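Local coordinates for Serine/threonine protein phosphatase Stp1 (Streptococcus agalactiae, PDB 2PK0) that probably dephosphorylates phosphoserine and phosphothreonine residues of proteins, working as a magnesium-dependent PP2C-family phosphatase, at residues T12-R18 with G233-T239; I51-T56 with M102-I106; F28-V34 with W64-S70; I75-M79 with I116-H120. One frame throughout, in Å; residues are numbered along the deposited sequence.

Contact 1: T12-R18 with G233-T239. With MG (magnesium ion), chain F.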
loop_
_atom_site.group_PDB
_atom_site.type_symbol
_atom_site.label_atom_id
_atom_site.label_comp_id
_atom_site.label_asym_id
_atom_site.label_seq_id
_atom_site.Cartn_x
_atom_site.Cartn_y
_atom_site.Cartn_z
ATOM N N THR A 12 -3.239 -2.041 11.672
ATOM C CA THR A 12 -2.368 -0.880 11.758
ATOM C C THR A 12 -1.797 -0.731 13.163
ATOM O O THR A 12 -2.439 -1.113 14.140
ATOM C CB THR A 12 -3.052 0.444 11.307
ATOM O OG1 THR A 12 -2.068 1.480 11.290
ATOM C CG2 THR A 12 -4.179 0.854 12.254
ATOM N N ASP A 13 -0.580 -0.198 13.244
ATOM C CA ASP A 13 0.094 0.067 14.511
ATOM C C ASP A 13 0.851 1.380 14.443
ATOM O O ASP A 13 1.439 1.727 13.414
ATOM C CB ASP A 13 1.065 -1.055 14.885
ATOM C CG ASP A 13 1.505 -0.975 16.336
ATOM O OD1 ASP A 13 0.859 -1.611 17.189
ATOM O OD2 ASP A 13 2.475 -0.258 16.643
ATOM N N ILE A 14 0.857 2.088 15.565
ATOM C CA ILE A 14 1.444 3.405 15.633
ATOM C C ILE A 14 2.963 3.331 15.522
ATOM O O ILE A 14 3.564 4.189 14.888
ATOM C CB ILE A 14 0.937 4.181 16.909
ATOM C CG1 ILE A 14 1.223 5.677 16.832
ATOM C CG2 ILE A 14 1.475 3.594 18.223
ATOM C CD1 ILE A 14 0.438 6.449 17.867
ATOM N N GLY A 15 3.562 2.270 16.074
ATOM C CA GLY A 15 5.018 2.141 16.191
ATOM C C GLY A 15 5.535 2.564 17.561
ATOM O O GLY A 15 4.880 3.326 18.267
ATOM N N GLN A 16 6.717 2.071 17.929
ATOM C CA GLN A 16 7.376 2.389 19.202
ATOM C C GLN A 16 7.679 3.862 19.356
ATOM O O GLN A 16 7.406 4.452 20.400
ATOM C CB GLN A 16 8.698 1.632 19.330
ATOM C CG GLN A 16 8.549 0.194 19.725
ATOM C CD GLN A 16 8.199 0.056 21.176
ATOM O OE1 GLN A 16 7.239 -0.628 21.542
ATOM N NE2 GLN A 16 8.970 0.721 22.023
ATOM N N ARG A 17 8.219 4.462 18.307
ATOM C CA ARG A 17 8.793 5.797 18.418
ATOM C C ARG A 17 7.922 6.973 18.014
ATOM O O ARG A 17 8.404 8.099 17.975
ATOM C CB ARG A 17 10.115 5.847 17.653
ATOM C CG ARG A 17 11.147 4.949 18.293
ATOM C CD ARG A 17 11.739 5.638 19.483
ATOM N NE ARG A 17 12.717 6.610 19.026
ATOM C CZ ARG A 17 14.019 6.379 19.016
ATOM N NH1 ARG A 17 14.485 5.222 19.457
ATOM N NH2 ARG A 17 14.849 7.306 18.567
ATOM N N ARG A 18 6.656 6.743 17.703
ATOM C CA ARG A 18 5.816 7.843 17.247
ATOM C C ARG A 18 4.500 7.967 18.008
ATOM O O ARG A 18 3.978 6.992 18.544
ATOM C CB ARG A 18 5.592 7.782 15.734
ATOM C CG ARG A 18 6.834 8.093 14.926
ATOM C CD ARG A 18 6.516 8.948 13.736
ATOM N NE ARG A 18 7.551 8.831 12.714
ATOM C CZ ARG A 18 7.336 8.988 11.411
ATOM N NH1 ARG A 18 6.111 9.261 10.968
ATOM N NH2 ARG A 18 8.339 8.857 10.550
ATOM N N GLY A 233 12.629 -1.745 15.946
ATOM C CA GLY A 233 12.788 -0.306 16.173
ATOM C C GLY A 233 11.497 0.483 16.213
ATOM O O GLY A 233 11.360 1.433 17.013
ATOM N N GLY A 234 10.557 0.090 15.351
ATOM C CA GLY A 234 9.252 0.743 15.253
ATOM C C GLY A 234 9.286 2.229 14.909
ATOM O O GLY A 234 8.408 2.984 15.333
ATOM N N LEU A 235 10.278 2.653 14.126
ATOM C CA LEU A 235 10.514 4.072 13.887
ATOM C C LEU A 235 9.445 4.791 13.091
ATOM O O LEU A 235 9.494 6.006 12.956
ATOM C CB LEU A 235 11.844 4.293 13.182
ATOM C CG LEU A 235 13.105 3.733 13.830
ATOM C CD1 LEU A 235 14.294 4.174 13.041
ATOM C CD2 LEU A 235 13.245 4.178 15.258
ATOM N N ASP A 236 8.481 4.062 12.561
ATOM C CA ASP A 236 7.457 4.668 11.737
ATOM C C ASP A 236 6.184 3.879 11.963
ATOM O O ASP A 236 6.237 2.798 12.537
ATOM C CB ASP A 236 7.890 4.638 10.266
ATOM C CG ASP A 236 6.968 5.434 9.348
ATOM O OD1 ASP A 236 6.023 6.112 9.806
ATOM O OD2 ASP A 236 7.166 5.367 8.122
ATOM N N ASN A 237 5.050 4.443 11.548
ATOM C CA ASN A 237 3.777 3.742 11.552
ATOM C C ASN A 237 3.858 2.507 10.674
ATOM O O ASN A 237 4.400 2.564 9.579
ATOM C CB ASN A 237 2.658 4.646 11.040
ATOM C CG ASN A 237 2.580 5.972 11.769
ATOM O OD1 ASN A 237 2.304 7.006 11.154
ATOM N ND2 ASN A 237 2.789 5.952 13.081
ATOM N N ILE A 238 3.348 1.386 11.175
ATOM C CA ILE A 238 3.355 0.122 10.430
ATOM C C ILE A 238 1.928 -0.230 10.097
ATOM O O ILE A 238 1.064 -0.136 10.962
ATOM C CB ILE A 238 3.880 -0.998 11.290
ATOM C CG1 ILE A 238 5.018 -0.488 12.176
ATOM C CG2 ILE A 238 4.299 -2.135 10.436
ATOM C CD1 ILE A 238 5.172 -1.267 13.466
ATOM N N THR A 239 1.666 -0.629 8.854
ATOM C CA THR A 239 0.297 -0.878 8.403
ATOM C C THR A 239 0.322 -1.946 7.337
ATOM O O THR A 239 1.051 -1.810 6.365
ATOM C CB THR A 239 -0.341 0.408 7.856
ATOM O OG1 THR A 239 -0.570 1.313 8.948
ATOM C CG2 THR A 239 -1.666 0.123 7.202
HETATM MG MG MG F . 5.712 5.594 6.558
HETATM O O HOH W 1 4.918 7.442 7.426
HETATM O O HOH W 2 3.995 4.641 7.461
HETATM O O HOH W 3 6.935 7.099 5.610
#
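Asp13 and Ile238 form an antiparallel hydrogen-bonded pair, Asp13 N lying 2.8 Å from Ile238 O and Ile238 N 3.0 Å from Asp13 O. This joins the end of strand 6-13 to the start of strand 238-245 in one sheet of the PP2C beta sandwich; the adjoining Thr12-Thr239 pair is non-hydrogen-bonded. Beyond this pairing, the loop after the first strand and the loop leading into the second remain together, Arg17 N making a weak bond to Gly234 O, while Gly15 N turns back to Asp13 OD2 (2.8 Å) in an Asx turn.

The threonine side chains lie side by side and point the same way, Thr12 OG1 bonding to Thr239 OG1 at 2.8 Å. Asn21 and Asp23 bond to these two hydroxyls in turn. Asn237 has its CG anti to the carbonyl carbon (chi1 -53°), from where ND2 reaches a lone pair of Ile14 O at 2.6 Å. That acceptor is only 4° out of the amide plane, and further bonds of the amide to Asn20 O and Gln22 N fix its rotation.

Next to it stands the metal site. Asp236 OD2 binds magnesium at 2.1 Å, with three waters, Asp41 and Asp197 as the other ligands. The second oxygen, OD1, takes a hydrogen bond from one metal-bound water at 2.9 Å and lies over a face of the Arg18 guanidinium, 3.4 Å from NH1, a salt bridge of charge alone with no N-H aimed at the oxygen.

Contact 2: I51-T56 with M102-I106; sequences IASEMT and MGTTI
Thr104 and Thr56 meet at an oblique angle, the methyl of one against the hydroxyl of the other: Thr104 CG2 is 3.5 Å from Thr56 OG1. The same methyl also approaches Ala52 O, so a strand side chain settles against one turn of helix 48-64. Its orientation follows from Thr104 OG1 lying anti to the backbone N (chi1 179°), where it bonds in the carbonyl plane to a lone pair of Thr105 O at 2.7 Å and leaves CG2 facing the helix. Thr56 is turned so that OG1 reaches back to Ala52 O at 2.8 Å. Thr56 N bonds to that carbonyl from the opposite face of its plane, and CG2 is left to touch Ile106 CD1 at 3.9 Å.

Ala52 CB rests on CG of Met102, just before the strand, at 3.8 Å. Ile90 of helix 72-96 packs on both Thr56 and Met102.

Here a helix packs on a sheet of the PP2C sandwich, the Thr104 side chain about 7 Å from a bound magnesium. The hydroxyls of Thr56 and Thr104 each bond a carbonyl of their own segment, so sheet and helix meet mainly by van der Waals packing of methyl and methylene groups, some against oxygens already bonded within their own segment.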
loop_
_atom_site.group_PDB
_atom_site.type_symbol
_atom_site.label_atom_id
_atom_site.label_comp_id
_atom_site.label_asym_id
_atom_site.label_seq_id
_atom_site.Cartn_x
_atom_site.Cartn_y
_atom_site.Cartn_z
ATOM N N ILE A 51 -5.448 13.412 7.888
ATOM C CA ILE A 51 -6.550 13.828 7.025
ATOM C C ILE A 51 -6.397 13.227 5.621
ATOM O O ILE A 51 -7.310 12.600 5.116
ATOM C CB ILE A 51 -6.691 15.401 6.987
ATOM C CG1 ILE A 51 -7.287 15.936 8.296
ATOM C CG2 ILE A 51 -7.569 15.883 5.846
ATOM C CD1 ILE A 51 -8.769 15.585 8.506
ATOM N N ALA A 52 -5.216 13.361 5.034
ATOM C CA ALA A 52 -4.986 12.926 3.661
ATOM C C ALA A 52 -5.170 11.426 3.483
ATOM O O ALA A 52 -5.792 10.980 2.503
ATOM C CB ALA A 52 -3.596 13.350 3.195
ATOM N N SER A 53 -4.637 10.660 4.437
ATOM C CA SER A 53 -4.708 9.199 4.404
ATOM C C SER A 53 -6.126 8.694 4.640
ATOM O O SER A 53 -6.619 7.886 3.863
ATOM C CB SER A 53 -3.715 8.566 5.388
ATOM O OG SER A 53 -4.030 8.823 6.746
ATOM N N GLU A 54 -6.793 9.196 5.676
ATOM C CA GLU A 54 -8.192 8.837 5.902
ATOM C C GLU A 54 -9.159 9.340 4.815
ATOM O O GLU A 54 -10.122 8.656 4.491
ATOM C CB GLU A 54 -8.666 9.256 7.294
ATOM C CG GLU A 54 -10.089 8.802 7.611
ATOM C CD GLU A 54 -10.457 8.971 9.062
ATOM O OE1 GLU A 54 -9.583 9.414 9.846
ATOM O OE2 GLU A 54 -11.620 8.657 9.416
ATOM N N MET A 55 -8.898 10.502 4.222
ATOM C CA MET A 55 -9.806 11.013 3.184
ATOM C C MET A 55 -9.760 10.207 1.886
ATOM O O MET A 55 -10.795 9.823 1.359
ATOM C CB MET A 55 -9.534 12.475 2.888
ATOM C CG MET A 55 -10.690 13.223 2.286
ATOM S SD MET A 55 -10.504 14.977 2.688
ATOM C CE MET A 55 -11.714 15.213 4.024
ATOM N N THR A 56 -8.552 9.954 1.392
ATOM C CA THR A 56 -8.344 9.127 0.214
ATOM C C THR A 56 -9.034 7.781 0.358
ATOM O O THR A 56 -9.873 7.442 -0.455
ATOM C CB THR A 56 -6.851 8.883 -0.008
ATOM O OG1 THR A 56 -6.181 10.140 -0.157
ATOM C CG2 THR A 56 -6.606 8.012 -1.238
ATOM N N MET A 102 0.983 18.486 2.830
ATOM C CA MET A 102 -0.030 17.441 2.922
ATOM C C MET A 102 0.028 16.500 1.734
ATOM O O MET A 102 0.114 16.944 0.577
ATOM C CB MET A 102 -1.420 18.055 2.977
ATOM C CG MET A 102 -2.520 17.038 2.997
ATOM S SD MET A 102 -3.924 17.646 3.901
ATOM C CE MET A 102 -4.927 18.155 2.569
ATOM N N GLY A 103 -0.013 15.201 2.020
ATOM C CA GLY A 103 -0.014 14.215 0.968
ATOM C C GLY A 103 -0.037 12.798 1.492
ATOM O O GLY A 103 0.212 12.566 2.678
ATOM N N THR A 104 -0.323 11.847 0.608
ATOM C CA THR A 104 -0.310 10.456 1.004
ATOM C C THR A 104 0.213 9.508 -0.078
ATOM O O THR A 104 0.109 9.796 -1.257
ATOM C CB THR A 104 -1.700 9.986 1.480
ATOM O OG1 THR A 104 -1.621 8.601 1.828
ATOM C CG2 THR A 104 -2.743 10.170 0.401
ATOM N N THR A 105 0.788 8.376 0.324
ATOM C CA THR A 105 1.001 7.289 -0.627
ATOM C C THR A 105 -0.338 6.588 -0.870
ATOM O O THR A 105 -1.287 6.779 -0.108
ATOM C CB THR A 105 1.979 6.209 -0.109
ATOM O OG1 THR A 105 1.346 5.436 0.918
ATOM C CG2 THR A 105 3.253 6.811 0.407
ATOM N N ILE A 106 -0.421 5.763 -1.905
ATOM C CA ILE A 106 -1.561 4.847 -2.016
ATOM C C ILE A 106 -1.204 3.459 -2.560
ATOM O O ILE A 106 -0.318 3.313 -3.405
ATOM C CB ILE A 106 -2.746 5.437 -2.828
ATOM C CG1 ILE A 106 -4.069 4.838 -2.334
ATOM C CG2 ILE A 106 -2.571 5.229 -4.344
ATOM C CD1 ILE A 106 -5.233 5.050 -3.281
#

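Contact 3: F28-V34 with W64-S70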
loop_
_atom_site.group_PDB
_atom_site.type_symbol
_atom_site.label_atom_id
_atom_site.label_comp_id
_atom_site.label_asym_id
_atom_site.label_seq_id
_atom_site.Cartn_x
_atom_site.Cartn_y
_atom_site.Cartn_z
ATOM N N PHE A 28 -13.348 -2.698 1.257
ATOM C CA PHE A 28 -14.660 -2.298 0.773
ATOM C C PHE A 28 -15.094 -3.387 -0.174
ATOM O O PHE A 28 -14.297 -4.215 -0.555
ATOM C CB PHE A 28 -14.603 -0.931 0.029
ATOM C CG PHE A 28 -13.990 0.171 0.844
ATOM C CD1 PHE A 28 -12.620 0.471 0.735
ATOM C CD2 PHE A 28 -14.756 0.864 1.775
ATOM C CE1 PHE A 28 -12.046 1.444 1.533
ATOM C CE2 PHE A 28 -14.199 1.848 2.563
ATOM C CZ PHE A 28 -12.841 2.145 2.444
ATOM N N GLU A 29 -16.362 -3.378 -0.565
ATOM C CA GLU A 29 -16.873 -4.331 -1.540
ATOM C C GLU A 29 -17.932 -3.653 -2.416
ATOM O O GLU A 29 -18.859 -3.028 -1.903
ATOM C CB GLU A 29 -17.454 -5.545 -0.819
ATOM C CG GLU A 29 -18.012 -6.590 -1.743
ATOM C CD GLU A 29 -18.262 -7.926 -1.051
ATOM O OE1 GLU A 29 -17.306 -8.481 -0.448
ATOM O OE2 GLU A 29 -19.411 -8.421 -1.129
ATOM N N ASN A 30 -17.799 -3.765 -3.737
ATOM C CA ASN A 30 -18.751 -3.126 -4.646
ATOM C C ASN A 30 -20.019 -3.953 -4.835
ATOM O O ASN A 30 -20.110 -5.039 -4.253
ATOM C CB ASN A 30 -18.074 -2.713 -5.962
ATOM C CG ASN A 30 -18.010 -3.814 -6.989
ATOM O OD1 ASN A 30 -18.068 -4.998 -6.665
ATOM N ND2 ASN A 30 -17.877 -3.422 -8.255
ATOM N N LYS A 31 -20.981 -3.471 -5.637
ATOM C CA LYS A 31 -22.274 -4.170 -5.802
ATOM C C LYS A 31 -22.173 -5.513 -6.522
ATOM O O LYS A 31 -23.105 -6.313 -6.489
ATOM C CB LYS A 31 -23.305 -3.307 -6.543
ATOM C CG LYS A 31 -23.787 -2.099 -5.797
ATOM C CD LYS A 31 -24.696 -1.246 -6.656
ATOM C CE LYS A 31 -25.170 -0.034 -5.863
ATOM N NZ LYS A 31 -26.249 0.694 -6.557
ATOM N N ALA A 32 -21.057 -5.754 -7.195
ATOM C CA ALA A 32 -20.870 -7.037 -7.842
ATOM C C ALA A 32 -20.025 -8.004 -6.983
ATOM O O ALA A 32 -19.656 -9.071 -7.430
ATOM C CB ALA A 32 -20.276 -6.846 -9.215
ATOM N N GLY A 33 -19.736 -7.628 -5.745
ATOM C CA GLY A 33 -19.021 -8.503 -4.841
ATOM C C GLY A 33 -17.510 -8.358 -4.894
ATOM O O GLY A 33 -16.792 -9.106 -4.234
ATOM N N VAL A 34 -17.009 -7.398 -5.661
ATOM C CA VAL A 34 -15.565 -7.286 -5.841
ATOM C C VAL A 34 -14.923 -6.534 -4.683
ATOM O O VAL A 34 -15.208 -5.348 -4.510
ATOM C CB VAL A 34 -15.212 -6.593 -7.174
ATOM C CG1 VAL A 34 -13.722 -6.678 -7.444
ATOM C CG2 VAL A 34 -16.003 -7.227 -8.295
ATOM N N TRP A 64 -16.373 3.440 -4.450
ATOM C CA TRP A 64 -16.236 2.035 -4.873
ATOM C C TRP A 64 -17.443 1.192 -4.503
ATOM O O TRP A 64 -17.849 0.320 -5.255
ATOM C CB TRP A 64 -14.983 1.379 -4.259
ATOM C CG TRP A 64 -14.825 -0.108 -4.594
ATOM C CD1 TRP A 64 -15.218 -1.169 -3.834
ATOM C CD2 TRP A 64 -14.238 -0.665 -5.776
ATOM N NE1 TRP A 64 -14.916 -2.346 -4.459
ATOM C CE2 TRP A 64 -14.312 -2.071 -5.653
ATOM C CE3 TRP A 64 -13.646 -0.112 -6.926
ATOM C CZ2 TRP A 64 -13.816 -2.934 -6.630
ATOM C CZ3 TRP A 64 -13.153 -0.963 -7.890
ATOM C CH2 TRP A 64 -13.243 -2.368 -7.737
ATOM N N ALA A 65 -18.015 1.455 -3.340
ATOM C CA ALA A 65 -19.124 0.662 -2.840
ATOM C C ALA A 65 -20.355 0.824 -3.710
ATOM O O ALA A 65 -21.218 -0.049 -3.735
ATOM C CB ALA A 65 -19.438 1.063 -1.405
ATOM N N GLU A 66 -20.427 1.939 -4.434
ATOM C CA GLU A 66 -21.583 2.222 -5.257
ATOM C C GLU A 66 -21.432 1.681 -6.670
ATOM O O GLU A 66 -22.399 1.630 -7.423
ATOM C CB GLU A 66 -21.891 3.720 -5.257
ATOM C CG GLU A 66 -22.270 4.284 -3.875
ATOM C CD GLU A 66 -23.612 3.761 -3.338
ATOM O OE1 GLU A 66 -24.506 3.430 -4.149
ATOM O OE2 GLU A 66 -23.776 3.686 -2.099
ATOM N N THR A 67 -20.230 1.240 -7.021
ATOM C CA THR A 67 -19.991 0.771 -8.370
ATOM C C THR A 67 -20.492 -0.625 -8.635
ATOM O O THR A 67 -20.844 -1.363 -7.721
ATOM C CB THR A 67 -18.518 0.785 -8.746
ATOM O OG1 THR A 67 -17.873 -0.378 -8.217
ATOM C CG2 THR A 67 -17.835 2.053 -8.271
ATOM N N ASP A 68 -20.425 -0.984 -9.908
ATOM C CA ASP A 68 -21.153 -2.096 -10.503
ATOM C C ASP A 68 -20.248 -3.138 -11.146
ATOM O O ASP A 68 -20.676 -4.254 -11.414
ATOM C CB ASP A 68 -21.981 -1.524 -11.644
ATOM C CG ASP A 68 -23.213 -2.265 -11.869
ATOM O OD1 ASP A 68 -23.569 -3.053 -10.974
ATOM O OD2 ASP A 68 -23.823 -2.048 -12.930
ATOM N N PHE A 69 -19.008 -2.757 -11.428
ATOM C CA PHE A 69 -18.183 -3.538 -12.330
ATOM C C PHE A 69 -17.544 -4.811 -11.816
ATOM O O PHE A 69 -17.358 -5.008 -10.619
ATOM C CB PHE A 69 -17.139 -2.697 -13.072
ATOM C CG PHE A 69 -16.823 -1.358 -12.457
ATOM C CD1 PHE A 69 -15.977 -1.255 -11.370
ATOM C CD2 PHE A 69 -17.296 -0.190 -13.045
ATOM C CE1 PHE A 69 -15.661 -0.025 -10.857
ATOM C CE2 PHE A 69 -16.980 1.024 -12.537
ATOM C CZ PHE A 69 -16.154 1.111 -11.448
ATOM N N SER A 70 -17.213 -5.684 -12.759
ATOM C CA SER A 70 -16.690 -6.995 -12.433
ATOM C C SER A 70 -15.530 -7.366 -13.333
ATOM O O SER A 70 -14.999 -8.464 -13.224
ATOM C CB SER A 70 -17.790 -8.039 -12.570
ATOM O OG SER A 70 -18.371 -7.958 -13.850
#
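Asn30 ND2 uses both its N-H groups across the contact, bonding to Phe69 O at 2.9 Å and to Thr67 OG1 at 3.0 Å. Both acceptors lie close to the amide plane (7° and 1° out of it), and the bond to Phe69 O falls on a carbonyl lone pair. The other end of the amide faces its own loop, where OD1 accepts from Val34 N at 2.8 Å and weakly from Ala32 N; a group bonded at both ends is held against rotation. Thr67 OG1 is itself positioned by donating to Trp64 O.

Lys31 N adds a backbone bond to Thr67 O at 3.0 Å, and the extended lysine chain runs on past Glu66 O. Its NZ stays 4.0 Å from Glu66 OE1, beyond a salt bridge.

Trp64 adds a further bond and a ring face. Its NE1 donates to Val34 O at 3.0 Å, the oxygen lying at the ring edge; that oxygen also receives Asn30 N. Asn30 CB sits over a face of the indole as a CH-pi contact, 3.8 Å from the centroid of the five-membered ring, while Val34 CG1 packs on CZ2. Trp78 of helix 72-96 meets the Trp64 ring edge-to-face.

The first segment is the turn of a beta hairpin between strands 23-29 and 35-43, type I from Asn30 to Gly33, docked on the loop joining helices 48-64 and 72-96 chiefly through its asparagine, with Lys31 N and Val34 O.

Contact 4: I75-M79 with I116-H120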
loop_
_atom_site.group_PDB
_atom_site.type_symbol
_atom_site.label_atom_id
_atom_site.label_comp_id
_atom_site.label_asym_id
_atom_site.label_seq_id
_atom_site.Cartn_x
_atom_site.Cartn_y
_atom_site.Cartn_z
ATOM N N ILE A 75 -12.338 -1.645 -13.837
ATOM C CA ILE A 75 -11.737 -1.350 -12.556
ATOM C C ILE A 75 -10.477 -0.501 -12.759
ATOM O O ILE A 75 -10.228 0.456 -12.005
ATOM C CB ILE A 75 -11.458 -2.674 -11.795
ATOM C CG1 ILE A 75 -12.779 -3.263 -11.324
ATOM C CG2 ILE A 75 -10.571 -2.469 -10.576
ATOM C CD1 ILE A 75 -12.667 -4.642 -10.823
ATOM N N ARG A 76 -9.708 -0.828 -13.798
ATOM C CA ARG A 76 -8.526 -0.031 -14.173
ATOM C C ARG A 76 -8.870 1.418 -14.570
ATOM O O ARG A 76 -8.209 2.350 -14.127
ATOM C CB ARG A 76 -7.740 -0.703 -15.296
ATOM C CG ARG A 76 -6.369 -0.111 -15.480
ATOM C CD ARG A 76 -5.787 -0.370 -16.853
ATOM N NE ARG A 76 -6.334 0.558 -17.829
ATOM C CZ ARG A 76 -5.648 1.507 -18.463
ATOM N NH1 ARG A 76 -4.347 1.684 -18.251
ATOM N NH2 ARG A 76 -6.287 2.276 -19.334
ATOM N N ASP A 77 -9.912 1.601 -15.383
ATOM C CA ASP A 77 -10.374 2.950 -15.724
ATOM C C ASP A 77 -10.717 3.692 -14.447
ATOM O O ASP A 77 -10.312 4.834 -14.280
ATOM C CB ASP A 77 -11.617 2.934 -16.636
ATOM C CG ASP A 77 -11.311 2.514 -18.066
ATOM O OD1 ASP A 77 -10.129 2.544 -18.493
ATOM O OD2 ASP A 77 -12.280 2.157 -18.771
ATOM N N TRP A 78 -11.444 3.017 -13.555
ATOM C CA TRP A 78 -11.860 3.599 -12.288
ATOM C C TRP A 78 -10.677 4.059 -11.406
ATOM O O TRP A 78 -10.746 5.122 -10.781
ATOM C CB TRP A 78 -12.768 2.631 -11.523
ATOM C CG TRP A 78 -13.308 3.189 -10.234
ATOM C CD1 TRP A 78 -14.476 3.885 -10.066
ATOM C CD2 TRP A 78 -12.704 3.101 -8.930
ATOM N NE1 TRP A 78 -14.630 4.247 -8.752
ATOM C CE2 TRP A 78 -13.559 3.783 -8.029
ATOM C CE3 TRP A 78 -11.515 2.530 -8.437
ATOM C CZ2 TRP A 78 -13.270 3.892 -6.654
ATOM C CZ3 TRP A 78 -11.225 2.651 -7.068
ATOM C CH2 TRP A 78 -12.106 3.319 -6.198
ATOM N N MET A 79 -9.607 3.266 -11.361
ATOM C CA MET A 79 -8.475 3.597 -10.515
ATOM C C MET A 79 -7.743 4.837 -11.026
ATOM O O MET A 79 -7.497 5.769 -10.273
ATOM C CB MET A 79 -7.514 2.415 -10.382
ATOM C CG MET A 79 -8.035 1.308 -9.499
ATOM S SD MET A 79 -6.963 -0.147 -9.503
ATOM C CE MET A 79 -7.680 -1.115 -8.184
ATOM N N ILE A 116 -5.492 -10.106 -9.176
ATOM C CA ILE A 116 -5.515 -8.804 -8.544
ATOM C C ILE A 116 -5.146 -7.763 -9.592
ATOM O O ILE A 116 -4.416 -8.055 -10.541
ATOM C CB ILE A 116 -4.517 -8.679 -7.363
ATOM C CG1 ILE A 116 -3.140 -9.180 -7.763
ATOM C CG2 ILE A 116 -4.982 -9.475 -6.168
ATOM C CD1 ILE A 116 -2.046 -8.578 -6.963
ATOM N N ILE A 117 -5.682 -6.560 -9.422
ATOM C CA ILE A 117 -5.165 -5.405 -10.109
ATOM C C ILE A 117 -4.884 -4.287 -9.090
ATOM O O ILE A 117 -5.722 -3.963 -8.241
ATOM C CB ILE A 117 -6.077 -4.928 -11.268
ATOM C CG1 ILE A 117 -5.501 -3.653 -11.914
ATOM C CG2 ILE A 117 -7.488 -4.706 -10.783
ATOM C CD1 ILE A 117 -6.050 -3.337 -13.295
ATOM N N PHE A 118 -3.689 -3.715 -9.158
ATOM C CA PHE A 118 -3.368 -2.664 -8.245
ATOM C C PHE A 118 -3.043 -1.339 -8.912
ATOM O O PHE A 118 -2.593 -1.305 -10.046
ATOM C CB PHE A 118 -2.245 -3.095 -7.291
ATOM C CG PHE A 118 -0.907 -3.326 -7.957
ATOM C CD1 PHE A 118 -0.019 -2.266 -8.190
ATOM C CD2 PHE A 118 -0.508 -4.606 -8.310
ATOM C CE1 PHE A 118 1.216 -2.476 -8.783
ATOM C CE2 PHE A 118 0.742 -4.826 -8.912
ATOM C CZ PHE A 118 1.596 -3.768 -9.146
ATOM N N ALA A 119 -3.261 -0.261 -8.165
ATOM C CA ALA A 119 -2.715 1.052 -8.469
ATOM C C ALA A 119 -1.778 1.426 -7.320
ATOM O O ALA A 119 -2.107 1.170 -6.161
ATOM C CB ALA A 119 -3.826 2.073 -8.592
ATOM N N HIS A 120 -0.645 2.060 -7.637
ATOM C CA HIS A 120 0.435 2.292 -6.661
ATOM C C HIS A 120 1.104 3.657 -6.844
ATOM O O HIS A 120 1.478 4.007 -7.944
ATOM C CB HIS A 120 1.464 1.164 -6.783
ATOM C CG HIS A 120 2.859 1.554 -6.413
ATOM N ND1 HIS A 120 3.231 1.862 -5.122
ATOM C CD2 HIS A 120 3.984 1.641 -7.161
ATOM C CE1 HIS A 120 4.524 2.136 -5.096
ATOM N NE2 HIS A 120 5.003 2.014 -6.319
#
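A helix laid on a beta sheet, as in the outer layers of the PP2C sandwich, brings Ile75, Arg76 and Met79 of helix 72-96 against Ile117 and Ala119 of strand 115-121. The short segment axes approach to 9.2 Å and run in nearly the same direction, 13° apart.

Ile117 meets the helix with two branches. Its CG1 is anti to the backbone N (chi1 177°), sending CD1 to the foot of the arginine side chain, 3.7 Å from Arg76 CB. Its CG2 meets Ile75 CG2 at 3.8 Å, the two isoleucines overlapping while running opposite ways. Only the aliphatic start of Arg76 takes part, for the guanidinium turns off from the strand.

Met79 makes the long reach. Extended beyond CG, its chain lays SD beside the strand, 3.9 Å from Ala119 CB, and carries CE on to Ile117 O at 3.5 Å. SD also lies 3.9 Å from Ala119 N.

Neighbouring strands complete the floor: Ala110 of strand 103-112 touches Ile75 and Met79, and Leu181 of strand 180-185 touches Arg76 and Ala119. This is ordinary helix-on-sheet packing, here in the alpha-beta-beta-alpha sandwich of PP2C phosphatases.

From the N terminus, strand 6-13 leads into 12-18, whose partner 233-239 comes near the end of the chain; contact 1 thus closes a loop that encloses the other three contacts and carries a metal ligand. Contact 3 opens at 28-34, and contact 2 opens at 51-56 before contact 3 closes at 64-70, so these two cross. Contact 4 opens at 75-79, in series after contact 3, and closes at 116-120; contact 2 closes between these, at 102-106, so contacts 2 and 4 cross. Contacts 2, 3 and 4 tie helices 48-64 and 72-96, with their linker, to one sheet; contact 1 joins two strands of the other. Aromatic packing through Trp78 links contacts 3 and 4.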